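PDB 2NVV: acetyl-CoA hydrolase/transferase family protein from Porphyromonas gingivalis, which probably acts as an acetyl-CoA hydrolase or acetate CoA-transferase, cleaving acetyl-CoA or passing its CoA to another acid, and binds zinc. Local coordinates for residues A[3-14]-A[205-213]. Sequence-based numbering, arbitrary orientation.
Sequences LRFITAEEAAEF and KIVGVVRTS
Both F5 and R211 carry CG opposite their own carbonyl carbon (R211 chi1 -66°); the R211 chain runs extended to NE, then turns near a right angle at its last torsion (81°), which lays the guanidinium on the F5 ring. The planes are 7° apart, with NH2 over the middle of the ring and R211 CZ 3.8 Å from the F5 centroid, an off-centre cation-pi stack. The opposite face rests on V209, whose CB sits 4.2 Å from the same centroid. A flat aromatic suits this place because one face can take an aliphatic C-H and the other a cation.

Next to the stack, the backbones of F5 and V209 form a single parallel bridge: V209 N donates to R4 O (2.8 Å), and V209 O receives I6 N (3.2 Å) from above its carbonyl plane. Strand 206-212 is outermost in the parallel sheet of its chain; V207, G208 and V210 bond to strand 154-160, while V209 turns its polar backbone atoms to 3-14.

I6 CD1 settles 3.7 Å from G208 CA, where glycine offers no side chain. V210 packs against I6 and helix 8-12, CG1 toward A8 and CG2 4.0 Å from A11 CB; alanines are short enough to let the helix lie near. T7 caps that helix, making a capping box with E10, which also forms a salt bridge with R4. Toward the strand's start, V207 CB makes a CH-pi contact over one face of F14, 3.5 Å from F14 CE2.

The chemistry thus divides: two backbone bonds set the register, I6, V209 and V210 supply the buried apolar part, and the exposed F5-R211 stack probably leaves the cation accessible to water.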
ATOM      1  N   LEU A   3      40.900   4.549  17.517  1.00 11.41           N
ATOM      2  CA  LEU A   3      40.171   5.514  16.703  1.00 12.01           C
ATOM      3  C   LEU A   3      41.109   6.616  16.235  1.00 13.83           C
ATOM      4  O   LEU A   3      41.786   7.263  17.032  1.00 14.46           O
ATOM      5  CB  LEU A   3      39.012   6.125  17.499  1.00 11.02           C
ATOM      6  CG  LEU A   3      37.614   5.507  17.350  1.00 10.06           C
ATOM      7  CD1 LEU A   3      37.698   3.975  17.283  1.00  9.26           C
ATOM      8  CD2 LEU A   3      36.744   5.968  18.525  1.00  8.22           C
ATOM      9  N   ARG A   4      41.139   6.818  14.923  1.00 15.41           N
ATOM     10  CA  ARG A   4      41.987   7.825  14.309  1.00 16.99           C
ATOM     11  C   ARG A   4      41.169   9.083  14.002  1.00 17.40           C
ATOM     12  O   ARG A   4      40.100   9.006  13.397  1.00 18.01           O
ATOM     13  CB  ARG A   4      42.588   7.262  13.016  1.00 17.84           C
ATOM     14  CG  ARG A   4      43.450   8.229  12.249  1.00 20.72           C
ATOM     15  CD  ARG A   4      43.731   7.702  10.853  1.00 22.97           C
ATOM     16  NE  ARG A   4      44.337   8.716   9.988  1.00 24.72           N
ATOM     17  CZ  ARG A   4      44.500   8.578   8.674  1.00 25.60           C
ATOM     18  NH1 ARG A   4      44.104   7.468   8.073  1.00 25.67           N
ATOM     19  NH2 ARG A   4      45.044   9.554   7.955  1.00 26.73           N
ATOM     20  N   PHE A   5      41.671  10.235  14.436  1.00 17.70           N
ATOM     21  CA  PHE A   5      41.005  11.497  14.183  1.00 18.89           C
ATOM     22  C   PHE A   5      41.625  12.164  12.964  1.00 19.85           C
ATOM     23  O   PHE A   5      42.841  12.315  12.881  1.00 20.14           O
ATOM     24  CB  PHE A   5      41.120  12.377  15.412  1.00 18.59           C
ATOM     25  CG  PHE A   5      40.270  11.904  16.545  1.00 19.17           C
ATOM     26  CD1 PHE A   5      39.011  12.452  16.760  1.00 19.58           C
ATOM     27  CD2 PHE A   5      40.688  10.848  17.352  1.00 19.13           C
ATOM     28  CE1 PHE A   5      38.177  11.955  17.761  1.00 19.61           C
ATOM     29  CE2 PHE A   5      39.859  10.344  18.355  1.00 18.59           C
ATOM     30  CZ  PHE A   5      38.599  10.900  18.558  1.00 19.52           C
ATOM     31  N   ILE A   6      40.782  12.549  12.012  1.00 20.19           N
ATOM     32  CA  ILE A   6      41.250  13.163  10.784  1.00 19.92           C
ATOM     33  C   ILE A   6      40.426  14.379  10.385  1.00 19.12           C
ATOM     34  O   ILE A   6      39.488  14.771  11.079  1.00 19.21           O
ATOM     35  CB  ILE A   6      41.213  12.154   9.626  1.00 20.63           C
ATOM     36  CG1 ILE A   6      39.791  11.619   9.445  1.00 20.03           C
ATOM     37  CG2 ILE A   6      42.157  11.002   9.908  1.00 20.89           C
ATOM     38  CD1 ILE A   6      39.661  10.589   8.345  1.00 21.10           C
ATOM     39  N   THR A   7      40.793  14.973   9.255  1.00 19.21           N
ATOM     40  CA  THR A   7      40.103  16.149   8.740  1.00 19.14           C
ATOM     41  C   THR A   7      39.031  15.741   7.745  1.00 18.68           C
ATOM     42  O   THR A   7      38.982  14.596   7.306  1.00 18.29           O
ATOM     43  CB  THR A   7      41.073  17.096   8.023  1.00 19.07           C
ATOM     44  OG1 THR A   7      41.593  16.451   6.856  1.00 18.53           O
ATOM     45  CG2 THR A   7      42.220  17.459   8.932  1.00 18.99           C
ATOM     46  N   ALA A   8      38.174  16.684   7.387  1.00 18.97           N
ATOM     47  CA  ALA A   8      37.108  16.402   6.443  1.00 18.92           C
ATOM     48  C   ALA A   8      37.699  16.161   5.068  1.00 19.00           C
ATOM     49  O   ALA A   8      37.055  15.574   4.202  1.00 19.20           O
ATOM     50  CB  ALA A   8      36.129  17.561   6.394  1.00 18.16           C
ATOM     51  N   GLU A   9      38.931  16.615   4.870  1.00 19.01           N
ATOM     52  CA  GLU A   9      39.602  16.452   3.590  1.00 20.04           C
ATOM     53  C   GLU A   9      40.233  15.073   3.482  1.00 19.41           C
ATOM     54  O   GLU A   9      40.192  14.447   2.421  1.00 20.81           O
ATOM     55  CB  GLU A   9      40.670  17.527   3.414  1.00 21.23           C
ATOM     56  CG  GLU A   9      40.146  18.950   3.300  1.00 23.43           C
ATOM     57  CD  GLU A   9      39.594  19.503   4.607  1.00 24.96           C
ATOM     58  OE1 GLU A   9      40.246  19.320   5.657  1.00 26.00           O
ATOM     59  OE2 GLU A   9      38.518  20.138   4.584  1.00 24.62           O
ATOM     60  N   GLU A  10      40.820  14.604   4.580  1.00 19.37           N
ATOM     61  CA  GLU A  10      41.443  13.288   4.607  1.00 18.90           C
ATOM     62  C   GLU A  10      40.355  12.226   4.492  1.00 18.02           C
ATOM     63  O   GLU A  10      40.524  11.209   3.812  1.00 19.63           O
ATOM     64  CB  GLU A  10      42.200  13.085   5.920  1.00 19.64           C
ATOM     65  CG  GLU A  10      43.245  14.142   6.221  1.00 21.02           C
ATOM     66  CD  GLU A  10      43.969  13.891   7.532  1.00 21.96           C
ATOM     67  OE1 GLU A  10      44.762  12.931   7.591  1.00 22.76           O
ATOM     68  OE2 GLU A  10      43.736  14.649   8.500  1.00 21.46           O
ATOM     69  N   ALA A  11      39.238  12.471   5.172  1.00 17.89           N
ATOM     70  CA  ALA A  11      38.107  11.560   5.179  1.00 16.04           C
ATOM     71  C   ALA A  11      37.527  11.412   3.791  1.00 15.35           C
ATOM     72  O   ALA A  11      37.173  10.313   3.384  1.00 16.24           O
ATOM     73  CB  ALA A  11      37.046  12.063   6.136  1.00 15.79           C
ATOM     74  N   ALA A  12      37.437  12.521   3.063  1.00 14.56           N
ATOM     75  CA  ALA A  12      36.889  12.508   1.709  1.00 14.33           C
ATOM     76  C   ALA A  12      37.705  11.634   0.753  1.00 14.57           C
ATOM     77  O   ALA A  12      37.212  11.219  -0.288  1.00 13.73           O
ATOM     78  CB  ALA A  12      36.807  13.928   1.169  1.00 14.00           C
ATOM     79  N   GLU A  13      38.952  11.355   1.110  1.00 15.10           N
ATOM     80  CA  GLU A  13      39.821  10.540   0.272  1.00 15.41           C
ATOM     81  C   GLU A  13      39.397   9.078   0.280  1.00 14.52           C
ATOM     82  O   GLU A  13      39.785   8.315  -0.603  1.00 13.86           O
ATOM     83  CB  GLU A  13      41.278  10.666   0.733  1.00 17.32           C
ATOM     84  CG  GLU A  13      41.864  12.076   0.584  1.00 18.75           C
ATOM     85  CD  GLU A  13      43.332  12.144   0.982  1.00 20.73           C
ATOM     86  OE1 GLU A  13      44.126  11.351   0.428  1.00 22.73           O
ATOM     87  OE2 GLU A  13      43.702  12.980   1.841  1.00 19.28           O
ATOM     88  N   PHE A  14      38.594   8.696   1.273  1.00 13.18           N
ATOM     89  CA  PHE A  14      38.114   7.323   1.385  1.00 12.13           C
ATOM     90  C   PHE A  14      36.893   7.069   0.502  1.00 11.62           C
ATOM     91  O   PHE A  14      36.377   5.948   0.452  1.00 11.27           O
ATOM     92  CB  PHE A  14      37.767   6.984   2.831  1.00 12.52           C
ATOM     93  CG  PHE A  14      38.958   6.925   3.744  1.00 12.82           C
ATOM     94  CD1 PHE A  14      39.441   8.076   4.367  1.00 12.99           C
ATOM     95  CD2 PHE A  14      39.607   5.717   3.980  1.00 10.95           C
ATOM     96  CE1 PHE A  14      40.551   8.021   5.207  1.00 11.88           C
ATOM     97  CE2 PHE A  14      40.716   5.654   4.818  1.00 11.39           C
ATOM     98  CZ  PHE A  14      41.187   6.808   5.432  1.00 11.23           C
ATOM     99  N   LYS A 205      36.372  -0.846  11.122  1.00 15.26           N
ATOM    100  CA  LYS A 205      35.697  -0.279   9.956  1.00 14.42           C
ATOM    101  C   LYS A 205      35.707   1.246   9.954  1.00 13.85           C
ATOM    102  O   LYS A 205      35.447   1.855   8.915  1.00 14.59           O
ATOM    103  CB  LYS A 205      34.248  -0.751   9.898  1.00 14.32           C
ATOM    104  CG  LYS A 205      34.089  -2.238   9.779  1.00 14.96           C
ATOM    105  CD  LYS A 205      32.617  -2.637   9.727  1.00 15.97           C
ATOM    106  CE  LYS A 205      31.926  -2.090   8.489  1.00 14.82           C
ATOM    107  NZ  LYS A 205      30.505  -2.538   8.412  1.00 14.65           N
ATOM    108  N   ILE A 206      35.981   1.858  11.109  1.00 12.74           N
ATOM    109  CA  ILE A 206      36.018   3.319  11.219  1.00 12.21           C
ATOM    110  C   ILE A 206      37.334   3.845  10.639  1.00 11.90           C
ATOM    111  O   ILE A 206      38.369   3.806  11.301  1.00 11.60           O
ATOM    112  CB  ILE A 206      35.939   3.792  12.689  1.00 12.87           C
ATOM    113  CG1 ILE A 206      34.881   3.003  13.462  1.00 13.43           C
ATOM    114  CG2 ILE A 206      35.616   5.269  12.734  1.00 11.42           C
ATOM    115  CD1 ILE A 206      33.482   3.166  12.948  1.00 15.78           C
ATOM    116  N   VAL A 207      37.306   4.341   9.407  1.00 11.81           N
ATOM    117  CA  VAL A 207      38.520   4.855   8.799  1.00 12.56           C
ATOM    118  C   VAL A 207      38.942   6.188   9.393  1.00 12.67           C
ATOM    119  O   VAL A 207      40.058   6.650   9.158  1.00 12.75           O
ATOM    120  CB  VAL A 207      38.369   5.008   7.283  1.00 12.46           C
ATOM    121  CG1 VAL A 207      38.151   3.646   6.659  1.00 13.46           C
ATOM    122  CG2 VAL A 207      37.212   5.943   6.959  1.00 13.09           C
ATOM    123  N   GLY A 208      38.056   6.806  10.171  1.00 13.78           N
ATOM    124  CA  GLY A 208      38.385   8.082  10.787  1.00 13.92           C
ATOM    125  C   GLY A 208      37.235   8.799  11.475  1.00 13.39           C
ATOM    126  O   GLY A 208      36.058   8.576  11.160  1.00 12.77           O
ATOM    127  N   VAL A 209      37.589   9.664  12.425  1.00 12.01           N
ATOM    128  CA  VAL A 209      36.614  10.455  13.173  1.00 11.70           C
ATOM    129  C   VAL A 209      36.923  11.936  13.013  1.00 10.19           C
ATOM    130  O   VAL A 209      37.977  12.409  13.443  1.00 10.03           O
ATOM    131  CB  VAL A 209      36.626  10.126  14.685  1.00 10.91           C
ATOM    132  CG1 VAL A 209      35.598  10.986  15.405  1.00 10.84           C
ATOM    133  CG2 VAL A 209      36.321   8.641  14.909  1.00 11.31           C
ATOM    134  N   VAL A 210      36.003  12.662  12.389  1.00  9.14           N
ATOM    135  CA  VAL A 210      36.172  14.096  12.163  1.00  9.03           C
ATOM    136  C   VAL A 210      35.394  14.859  13.225  1.00  8.81           C
ATOM    137  O   VAL A 210      34.186  14.662  13.384  1.00  9.37           O
ATOM    138  CB  VAL A 210      35.632  14.515  10.769  1.00  9.17           C
ATOM    139  CG1 VAL A 210      35.953  15.972  10.504  1.00  8.54           C
ATOM    140  CG2 VAL A 210      36.220  13.628   9.680  1.00  9.19           C
ATOM    141  N   ARG A 211      36.078  15.726  13.960  1.00  9.14           N
ATOM    142  CA  ARG A 211      35.409  16.494  14.994  1.00  8.47           C
ATOM    143  C   ARG A 211      34.727  17.698  14.383  1.00  8.48           C
ATOM    144  O   ARG A 211      35.315  18.414  13.574  1.00  8.64           O
ATOM    145  CB  ARG A 211      36.406  16.968  16.053  1.00  8.84           C
ATOM    146  CG  ARG A 211      37.045  15.870  16.872  1.00  9.76           C
ATOM    147  CD  ARG A 211      37.688  16.454  18.126  1.00 11.33           C
ATOM    148  NE  ARG A 211      38.421  15.464  18.917  1.00 14.42           N
ATOM    149  CZ  ARG A 211      39.656  15.049  18.643  1.00 15.42           C
ATOM    150  NH1 ARG A 211      40.314  15.534  17.590  1.00 15.54           N
ATOM    151  NH2 ARG A 211      40.236  14.151  19.429  1.00 15.52           N
ATOM    152  N   THR A 212      33.479  17.925  14.766  1.00  8.34           N
ATOM    153  CA  THR A 212      32.736  19.068  14.254  1.00  8.88           C
ATOM    154  C   THR A 212      31.980  19.738  15.389  1.00  8.44           C
ATOM    155  O   THR A 212      31.913  19.224  16.501  1.00  7.98           O
ATOM    156  CB  THR A 212      31.697  18.656  13.178  1.00  8.58           C
ATOM    157  OG1 THR A 212      30.627  17.932  13.795  1.00  8.57           O
ATOM    158  CG2 THR A 212      32.350  17.779  12.110  1.00  7.89           C
ATOM    159  N   SER A 213      31.426  20.905  15.097  1.00  9.52           N
ATOM    160  CA  SER A 213      30.636  21.643  16.066  1.00  9.08           C
ATOM    161  C   SER A 213      29.613  22.346  15.209  1.00  9.92           C
ATOM    162  O   SER A 213      29.829  23.458  14.754  1.00  8.66           O
ATOM    163  CB  SER A 213      31.499  22.651  16.816  1.00 10.21           C
ATOM    164  OG  SER A 213      30.764  23.239  17.874  1.00 10.89           O
TER